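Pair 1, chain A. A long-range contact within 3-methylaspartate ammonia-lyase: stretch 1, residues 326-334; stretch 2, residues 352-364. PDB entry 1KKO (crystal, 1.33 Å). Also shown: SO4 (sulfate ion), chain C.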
# COMPACT_ATOMS: atom_id res chain seq x y z
N HIS A 326 -3.78 -30.35 -2.41
CA HIS A 326 -2.39 -30.16 -2.82
C HIS A 326 -1.68 -29.04 -2.10
O HIS A 326 -0.47 -29.07 -1.97
CB HIS A 326 -2.35 -29.89 -4.31
CG HIS A 326 -3.07 -30.92 -5.11
ND1 HIS A 326 -4.41 -30.82 -5.41
CD2 HIS A 326 -2.65 -32.10 -5.64
CE1 HIS A 326 -4.78 -31.88 -6.09
NE2 HIS A 326 -3.73 -32.67 -6.25
N MSE A 327 -2.45 -28.04 -1.67
CA MSE A 327 -1.92 -26.83 -1.08
C MSE A 327 -2.90 -26.34 -0.05
O MSE A 327 -4.11 -26.54 -0.20
CB MSE A 327 -1.75 -25.78 -2.17
CG MSE A 327 -1.25 -24.43 -1.71
SE MSE A 327 -1.08 -23.18 -3.19
CE MSE A 327 0.78 -23.46 -3.58
N VAL A 328 -2.40 -25.71 1.01
CA VAL A 328 -3.25 -25.10 2.03
C VAL A 328 -2.90 -23.63 2.19
O VAL A 328 -1.72 -23.27 2.22
CB VAL A 328 -3.09 -25.76 3.41
CG1 VAL A 328 -3.68 -27.16 3.43
CG2 VAL A 328 -1.67 -25.81 3.85
N GLN A 329 -3.92 -22.78 2.27
CA GLN A 329 -3.68 -21.37 2.61
C GLN A 329 -3.52 -21.21 4.13
O GLN A 329 -4.48 -21.38 4.88
CB GLN A 329 -4.76 -20.39 2.13
CG GLN A 329 -4.26 -18.97 2.52
CD GLN A 329 -5.13 -17.77 2.18
OE1 GLN A 329 -4.89 -16.68 2.73
NE2 GLN A 329 -6.12 -17.94 1.31
N ILE A 330 -2.29 -20.91 4.54
CA ILE A 330 -1.94 -20.57 5.90
C ILE A 330 -2.26 -19.07 5.97
O ILE A 330 -1.49 -18.22 5.51
CB ILE A 330 -0.45 -20.89 6.11
CG1 ILE A 330 -0.20 -22.40 5.89
CG2 ILE A 330 0.05 -20.46 7.48
CD1 ILE A 330 1.26 -22.78 5.85
N LYS A 331 -3.46 -18.75 6.44
CA LYS A 331 -3.96 -17.37 6.39
C LYS A 331 -3.44 -16.67 7.63
O LYS A 331 -4.03 -16.72 8.71
CB LYS A 331 -5.48 -17.35 6.30
CG LYS A 331 -6.00 -15.97 5.96
CD LYS A 331 -7.48 -15.98 5.62
CE LYS A 331 -7.88 -14.78 4.77
NZ LYS A 331 -7.54 -14.98 3.35
N THR A 332 -2.31 -16.01 7.45
CA THR A 332 -1.46 -15.66 8.58
C THR A 332 -2.12 -15.04 9.82
O THR A 332 -1.83 -15.50 10.90
CB THR A 332 -0.22 -14.85 8.13
OG1 THR A 332 -0.62 -13.60 7.55
CG2 THR A 332 0.60 -15.60 7.08
N PRO A 333 -3.00 -14.04 9.73
CA PRO A 333 -3.52 -13.47 10.98
C PRO A 333 -4.30 -14.49 11.81
O PRO A 333 -4.36 -14.39 13.02
CB PRO A 333 -4.42 -12.32 10.50
CG PRO A 333 -3.99 -12.04 9.12
CD PRO A 333 -3.58 -13.37 8.55
N ASP A 334 -4.90 -15.46 11.14
CA ASP A 334 -5.71 -16.44 11.83
C ASP A 334 -4.92 -17.45 12.66
O ASP A 334 -5.50 -18.17 13.46
CB ASP A 334 -6.57 -17.20 10.83
CG ASP A 334 -7.67 -16.36 10.23
OD1 ASP A 334 -8.22 -15.47 10.93
OD2 ASP A 334 -8.03 -16.57 9.06
N GLY A 352 5.01 -32.99 2.51
CA GLY A 352 4.71 -32.91 1.08
C GLY A 352 3.53 -32.06 0.66
O GLY A 352 3.16 -32.06 -0.51
N MSE A 353 2.93 -31.36 1.62
CA MSE A 353 1.83 -30.43 1.37
C MSE A 353 2.43 -29.10 0.92
O MSE A 353 3.39 -28.62 1.53
CB MSE A 353 1.03 -30.21 2.65
CG MSE A 353 -0.03 -29.11 2.55
SE MSE A 353 -1.47 -29.54 1.31
CE MSE A 353 -2.48 -30.67 2.46
N GLU A 354 1.89 -28.51 -0.14
CA GLU A 354 2.38 -27.21 -0.58
C GLU A 354 1.84 -26.15 0.38
O GLU A 354 0.63 -26.07 0.64
CB GLU A 354 1.95 -26.90 -2.01
CG GLU A 354 2.57 -27.86 -3.02
CD GLU A 354 2.13 -27.59 -4.44
OE1 GLU A 354 1.57 -26.51 -4.72
OE2 GLU A 354 2.36 -28.47 -5.31
N ALA A 355 2.75 -25.36 0.93
CA ALA A 355 2.39 -24.30 1.86
C ALA A 355 2.20 -22.98 1.14
O ALA A 355 3.12 -22.48 0.50
CB ALA A 355 3.45 -24.18 2.91
N TYR A 356 1.00 -22.44 1.21
CA TYR A 356 0.68 -21.12 0.67
C TYR A 356 0.58 -20.17 1.87
O TYR A 356 -0.36 -20.25 2.67
CB TYR A 356 -0.60 -21.18 -0.18
CG TYR A 356 -1.28 -19.86 -0.45
CD1 TYR A 356 -0.56 -18.66 -0.54
CD2 TYR A 356 -2.66 -19.81 -0.58
CE1 TYR A 356 -1.23 -17.46 -0.78
CE2 TYR A 356 -3.32 -18.62 -0.82
CZ TYR A 356 -2.60 -17.46 -0.90
OH TYR A 356 -3.27 -16.28 -1.09
N GLN A 357 1.60 -19.33 2.04
CA GLN A 357 1.61 -18.37 3.14
C GLN A 357 0.80 -17.17 2.67
O GLN A 357 1.27 -16.32 1.92
CB GLN A 357 3.03 -17.97 3.51
CG GLN A 357 3.09 -17.23 4.84
CD GLN A 357 4.47 -16.76 5.17
OE1 GLN A 357 5.38 -17.56 5.32
NE2 GLN A 357 4.62 -15.44 5.29
N GLY A 358 -0.46 -17.17 3.09
CA GLY A 358 -1.42 -16.21 2.61
C GLY A 358 -1.54 -15.01 3.52
O GLY A 358 -0.55 -14.43 3.96
N GLY A 359 -2.77 -14.65 3.83
CA GLY A 359 -3.03 -13.46 4.61
C GLY A 359 -4.29 -12.79 4.10
O GLY A 359 -5.19 -13.45 3.57
N THR A 360 -4.35 -11.48 4.25
CA THR A 360 -5.56 -10.75 3.91
C THR A 360 -5.24 -9.39 3.33
O THR A 360 -4.22 -8.78 3.64
CB THR A 360 -6.42 -10.60 5.18
OG1 THR A 360 -7.61 -9.84 4.90
CG2 THR A 360 -5.68 -9.86 6.30
N CYS A 361 -6.13 -8.91 2.47
CA CYS A 361 -6.07 -7.53 2.03
C CYS A 361 -6.25 -6.57 3.20
O CYS A 361 -5.84 -5.42 3.11
CB CYS A 361 -7.14 -7.23 0.97
SG CYS A 361 -8.84 -7.48 1.48
N ASN A 362 -6.81 -7.04 4.30
CA ASN A 362 -7.15 -6.18 5.42
C ASN A 362 -6.10 -6.10 6.50
O ASN A 362 -6.41 -5.71 7.61
CB ASN A 362 -8.48 -6.61 6.05
CG ASN A 362 -9.05 -5.54 6.95
OD1 ASN A 362 -9.01 -4.35 6.62
ND2 ASN A 362 -9.61 -5.96 8.08
N GLU A 363 -4.85 -6.41 6.19
CA GLU A 363 -3.79 -6.26 7.17
C GLU A 363 -2.97 -5.01 6.83
O GLU A 363 -3.53 -4.06 6.29
CB GLU A 363 -3.01 -7.56 7.40
CG GLU A 363 -2.31 -8.19 6.22
CD GLU A 363 -1.70 -9.53 6.64
OE1 GLU A 363 -2.16 -10.60 6.17
OE2 GLU A 363 -0.76 -9.50 7.45
N THR A 364 -1.69 -4.97 7.19
CA THR A 364 -0.94 -3.71 7.09
C THR A 364 0.40 -3.87 6.41
O THR A 364 0.85 -4.96 6.10
CB THR A 364 -0.67 -3.10 8.48
OG1 THR A 364 0.35 -3.86 9.16
CG2 THR A 364 -1.90 -3.12 9.36
S SO4 C . -8.81 -11.71 2.03
O1 SO4 C . -8.90 -11.52 3.50
O2 SO4 C . -10.24 -11.49 1.58
O3 SO4 C . -7.92 -10.72 1.43
O4 SO4 C . -8.40 -13.08 1.63
O HOH W 1 0.94 -31.45 -2.29

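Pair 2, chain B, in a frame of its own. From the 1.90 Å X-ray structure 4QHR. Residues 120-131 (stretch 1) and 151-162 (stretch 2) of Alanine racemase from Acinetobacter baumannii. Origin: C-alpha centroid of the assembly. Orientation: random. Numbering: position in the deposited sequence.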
# COMPACT_ATOMS: atom_id res chain seq x y z
N LEU B 120 0.64 -29.90 21.12
CA LEU B 120 0.61 -28.44 20.86
C LEU B 120 0.52 -27.72 22.17
O LEU B 120 -0.35 -28.05 23.01
CB LEU B 120 -0.58 -28.05 19.98
CG LEU B 120 -0.57 -28.69 18.59
CD1 LEU B 120 -1.94 -28.46 17.91
CD2 LEU B 120 0.55 -28.15 17.72
N LYS B 121 1.38 -26.72 22.35
CA LYS B 121 1.29 -25.85 23.50
C LYS B 121 0.24 -24.83 23.25
O LYS B 121 -0.17 -24.57 22.10
CB LYS B 121 2.62 -25.15 23.82
CG LYS B 121 3.83 -26.10 23.92
CD LYS B 121 5.17 -25.40 24.13
CE LYS B 121 5.58 -24.49 23.01
NZ LYS B 121 5.95 -25.18 21.72
N VAL B 122 -0.23 -24.23 24.34
CA VAL B 122 -1.17 -23.13 24.24
C VAL B 122 -0.44 -21.90 24.77
O VAL B 122 0.21 -21.96 25.84
CB VAL B 122 -2.49 -23.41 24.98
CG1 VAL B 122 -2.25 -23.90 26.36
CG2 VAL B 122 -3.38 -22.17 25.02
N TRP B 123 -0.50 -20.83 24.00
CA TRP B 123 0.13 -19.57 24.37
C TRP B 123 -0.92 -18.67 25.05
O TRP B 123 -1.93 -18.35 24.46
CB TRP B 123 0.77 -18.89 23.15
CG TRP B 123 1.87 -19.69 22.53
CD1 TRP B 123 1.76 -20.95 22.01
CD2 TRP B 123 3.21 -19.27 22.31
NE1 TRP B 123 2.98 -21.36 21.52
CE2 TRP B 123 3.88 -20.34 21.67
CE3 TRP B 123 3.92 -18.10 22.58
CZ2 TRP B 123 5.23 -20.28 21.32
CZ3 TRP B 123 5.24 -18.02 22.26
CH2 TRP B 123 5.90 -19.09 21.61
N VAL B 124 -0.71 -18.34 26.32
CA VAL B 124 -1.72 -17.62 27.10
C VAL B 124 -1.26 -16.19 27.21
O VAL B 124 -0.23 -15.90 27.85
CB VAL B 124 -1.94 -18.25 28.48
CG1 VAL B 124 -3.04 -17.51 29.21
CG2 VAL B 124 -2.28 -19.74 28.35
N LYS B 125 -2.02 -15.30 26.59
CA LYS B 125 -1.63 -13.90 26.40
C LYS B 125 -2.10 -13.05 27.59
O LYS B 125 -3.24 -13.06 27.95
CB LYS B 125 -2.23 -13.39 25.08
CG LYS B 125 -2.11 -11.89 24.71
CD LYS B 125 -0.69 -11.36 24.60
CE LYS B 125 -0.55 -10.14 23.65
NZ LYS B 125 -0.90 -8.86 24.30
N LEU B 126 -1.16 -12.30 28.15
CA LEU B 126 -1.40 -11.34 29.20
C LEU B 126 -1.63 -9.96 28.62
O LEU B 126 -0.86 -9.47 27.78
CB LEU B 126 -0.16 -11.25 30.08
CG LEU B 126 -0.11 -10.26 31.26
CD1 LEU B 126 -1.11 -10.63 32.34
CD2 LEU B 126 1.30 -10.19 31.83
N ASN B 127 -2.67 -9.32 29.12
CA ASN B 127 -2.85 -7.87 28.94
C ASN B 127 -2.30 -7.25 30.21
O ASN B 127 -2.95 -7.32 31.29
CB ASN B 127 -4.32 -7.54 28.78
CG ASN B 127 -4.61 -6.05 28.86
OD1 ASN B 127 -3.71 -5.18 28.85
ND2 ASN B 127 -5.87 -5.76 28.90
N SER B 128 -1.13 -6.65 30.10
CA SER B 128 -0.46 -6.06 31.25
C SER B 128 -0.52 -4.54 31.23
O SER B 128 0.20 -3.88 32.00
CB SER B 128 1.02 -6.50 31.26
OG SER B 128 1.68 -6.19 30.04
N GLY B 129 -1.35 -3.98 30.33
CA GLY B 129 -1.40 -2.51 30.13
C GLY B 129 -1.65 -2.01 28.71
O GLY B 129 -2.12 -0.91 28.54
N MET B 130 -1.36 -2.80 27.68
CA MET B 130 -1.62 -2.30 26.35
C MET B 130 -3.13 -2.14 26.12
O MET B 130 -3.56 -1.26 25.39
CB MET B 130 -0.99 -3.22 25.31
CG MET B 130 -0.99 -2.64 23.90
SD MET B 130 0.51 -3.11 23.01
CE MET B 130 0.12 -4.79 22.54
N ASN B 131 -3.92 -2.99 26.76
CA ASN B 131 -5.38 -3.04 26.59
C ASN B 131 -5.87 -3.43 25.17
O ASN B 131 -7.07 -3.23 24.82
CB ASN B 131 -6.03 -1.75 27.15
CG ASN B 131 -6.18 -1.79 28.67
OD1 ASN B 131 -6.73 -2.75 29.22
ND2 ASN B 131 -5.71 -0.75 29.36
N GLY B 151 -4.30 -30.71 31.40
CA GLY B 151 -3.27 -31.46 30.68
C GLY B 151 -2.47 -30.66 29.64
O GLY B 151 -1.63 -31.25 28.93
N PHE B 152 -2.66 -29.35 29.59
CA PHE B 152 -1.97 -28.51 28.63
C PHE B 152 -0.58 -28.09 29.10
O PHE B 152 -0.33 -27.89 30.29
CB PHE B 152 -2.74 -27.22 28.31
CG PHE B 152 -4.00 -27.41 27.54
CD1 PHE B 152 -3.99 -27.42 26.13
CD2 PHE B 152 -5.19 -27.57 28.17
CE1 PHE B 152 -5.17 -27.56 25.41
CE2 PHE B 152 -6.38 -27.70 27.44
CZ PHE B 152 -6.35 -27.71 26.06
N THR B 153 0.30 -27.90 28.13
CA THR B 153 1.57 -27.23 28.35
C THR B 153 1.36 -25.81 27.84
O THR B 153 0.97 -25.60 26.66
CB THR B 153 2.73 -27.91 27.62
OG1 THR B 153 2.95 -29.22 28.18
CG2 THR B 153 4.03 -27.09 27.71
N CYS B 154 1.61 -24.87 28.73
CA CYS B 154 1.36 -23.44 28.48
C CYS B 154 2.61 -22.63 28.19
O CYS B 154 3.74 -23.00 28.60
CB CYS B 154 0.73 -22.80 29.73
SG CYS B 154 -0.88 -23.42 30.14
N VAL B 155 2.43 -21.52 27.49
CA VAL B 155 3.49 -20.51 27.37
C VAL B 155 2.88 -19.19 27.80
O VAL B 155 1.93 -18.76 27.18
CB VAL B 155 4.01 -20.36 25.94
CG1 VAL B 155 5.07 -19.28 25.87
CG2 VAL B 155 4.52 -21.68 25.41
N LEU B 156 3.41 -18.56 28.82
CA LEU B 156 2.99 -17.23 29.22
C LEU B 156 3.55 -16.25 28.21
O LEU B 156 4.79 -16.15 28.04
CB LEU B 156 3.53 -16.88 30.60
CG LEU B 156 3.22 -15.48 31.14
CD1 LEU B 156 1.72 -15.25 31.23
CD2 LEU B 156 3.86 -15.34 32.53
N ALA B 157 2.65 -15.51 27.56
CA ALA B 157 3.04 -14.59 26.50
C ALA B 157 2.59 -13.16 26.81
O ALA B 157 1.45 -12.91 27.18
CB ALA B 157 2.45 -15.02 25.16
N MET B 158 3.51 -12.24 26.65
CA MET B 158 3.18 -10.82 26.64
C MET B 158 3.87 -10.09 25.48
O MET B 158 4.86 -10.57 24.93
CB MET B 158 3.64 -10.22 27.93
CG MET B 158 3.03 -8.87 28.24
SD MET B 158 3.92 -8.18 29.62
CE MET B 158 5.63 -8.02 29.02
N HIS B 159 3.30 -8.93 25.11
CA HIS B 159 3.90 -8.04 24.15
C HIS B 159 4.05 -6.67 24.83
O HIS B 159 3.15 -6.19 25.50
CB HIS B 159 3.04 -7.99 22.89
CG HIS B 159 3.76 -7.46 21.67
ND1 HIS B 159 4.98 -7.95 21.24
CD2 HIS B 159 3.42 -6.48 20.79
CE1 HIS B 159 5.36 -7.29 20.15
NE2 HIS B 159 4.42 -6.40 19.86
N PHE B 160 5.22 -6.07 24.64
CA PHE B 160 5.50 -4.73 25.17
C PHE B 160 4.85 -3.68 24.34
O PHE B 160 4.84 -3.78 23.10
CB PHE B 160 7.00 -4.50 25.19
CG PHE B 160 7.65 -5.08 26.40
CD1 PHE B 160 7.40 -4.52 27.64
CD2 PHE B 160 8.44 -6.22 26.32
CE1 PHE B 160 7.96 -5.06 28.78
CE2 PHE B 160 9.00 -6.76 27.47
CZ PHE B 160 8.77 -6.17 28.69
N ALA B 161 4.28 -2.68 24.98
CA ALA B 161 3.67 -1.59 24.24
C ALA B 161 4.66 -0.55 23.69
O ALA B 161 4.45 0.03 22.63
CB ALA B 161 2.64 -0.90 25.15
N ASN B 162 5.75 -0.28 24.42
CA ASN B 162 6.66 0.83 24.15
C ASN B 162 8.10 0.41 24.33
O ASN B 162 8.93 1.20 24.81
CB ASN B 162 6.38 1.98 25.13
CG ASN B 162 4.96 2.49 25.06
OD1 ASN B 162 4.18 2.36 26.01
ND2 ASN B 162 4.60 3.02 23.94
O HOH W 2 -0.29 -28.94 25.53

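Both pairs are built on two adjacent parallel strands, crossing at -27° in pair 1 and -29° in pair 2, and 14 central residues superpose with an RMSD of 0.8 Å. The hydrogen-bond ladder is the common rule. In pair 1, Val A328 N donates to Glu A354 O (3.1 Å), Tyr A356 N to Val A328 O (3.0 Å), Ile A330 N to Tyr A356 O (2.8 Å) and Gly A358 N to Ile A330 O (2.8 Å). Pair 2 repeats these rungs at matched positions: Val B122 N to Thr B153 O (2.9 Å), Val B155 N to Val B122 O (2.8 Å), Val B124 N to Val B155 O (2.8 Å) and Ala B157 N to Val B124 O (2.9 Å). Each first strand thus uses both N and O of alternate residues toward its partner; side chains pack from bonded and intervening residues alike, on opposite faces of the sheet. Each ladder has a fifth bond, at opposite ends: Glu A354 N to His A326 O (3.0 Å) begins pair 1, and Leu B126 N to Ala B157 O (2.9 Å) ends pair 2. At the start of pair 2, a water bridges the matched Leu B120 O (2.7 Å) and Thr B153 N (2.9 Å).

The face carrying Val A328 and Ala A355, or Val B122 and Cys B154, is the more alike at its start, where the two valines superpose, although their rotamers differ (m and p). Val A328 CG1 meets selenomethionine Met A353 CE at 3.8 Å; Val B122 CG1 meets Phe B152 CB at 3.9 Å, so a flexible chain and an aromatic residue serve the same neighbour. Ile A330 CD1 reaches Ala A355 CB (3.9 Å), whereas at the matched positions the shorter Val B124 faces the larger Cys B154, CG2 to SG 4.3 Å.

The other face is solved by exchanging the ring between strands. In pair 1 the ring belongs to the second strand: Gln A329 CB lies 3.5 Å from Tyr A356 CD2, and selenomethionine Met A327 SE is 3.6 Å from Tyr A356 CB. In pair 2 it belongs to the first: at the matched positions, Trp B123 offers one face of its six-membered ring to Val B155 CG1, 4.0 Å from the centroid, while Ala B157 CB sits at the ring edge, 4.3 Å from CE3.

Beyond the ladder the solutions part. Gly A358 matches Ala B157, but a CB on Gly A358 would fall 2.1 Å from Gln A329 OE1, an atom that accepts Gly A359 N at 3.1 Å. Lys A331 NZ then bonds Gly A359 O (2.8 Å) and a sulfate, NZ to O4 2.7 Å. Pair 2 closes with apolar packing instead, Leu B126 CD2 against Met B158 SD at 4.0 Å.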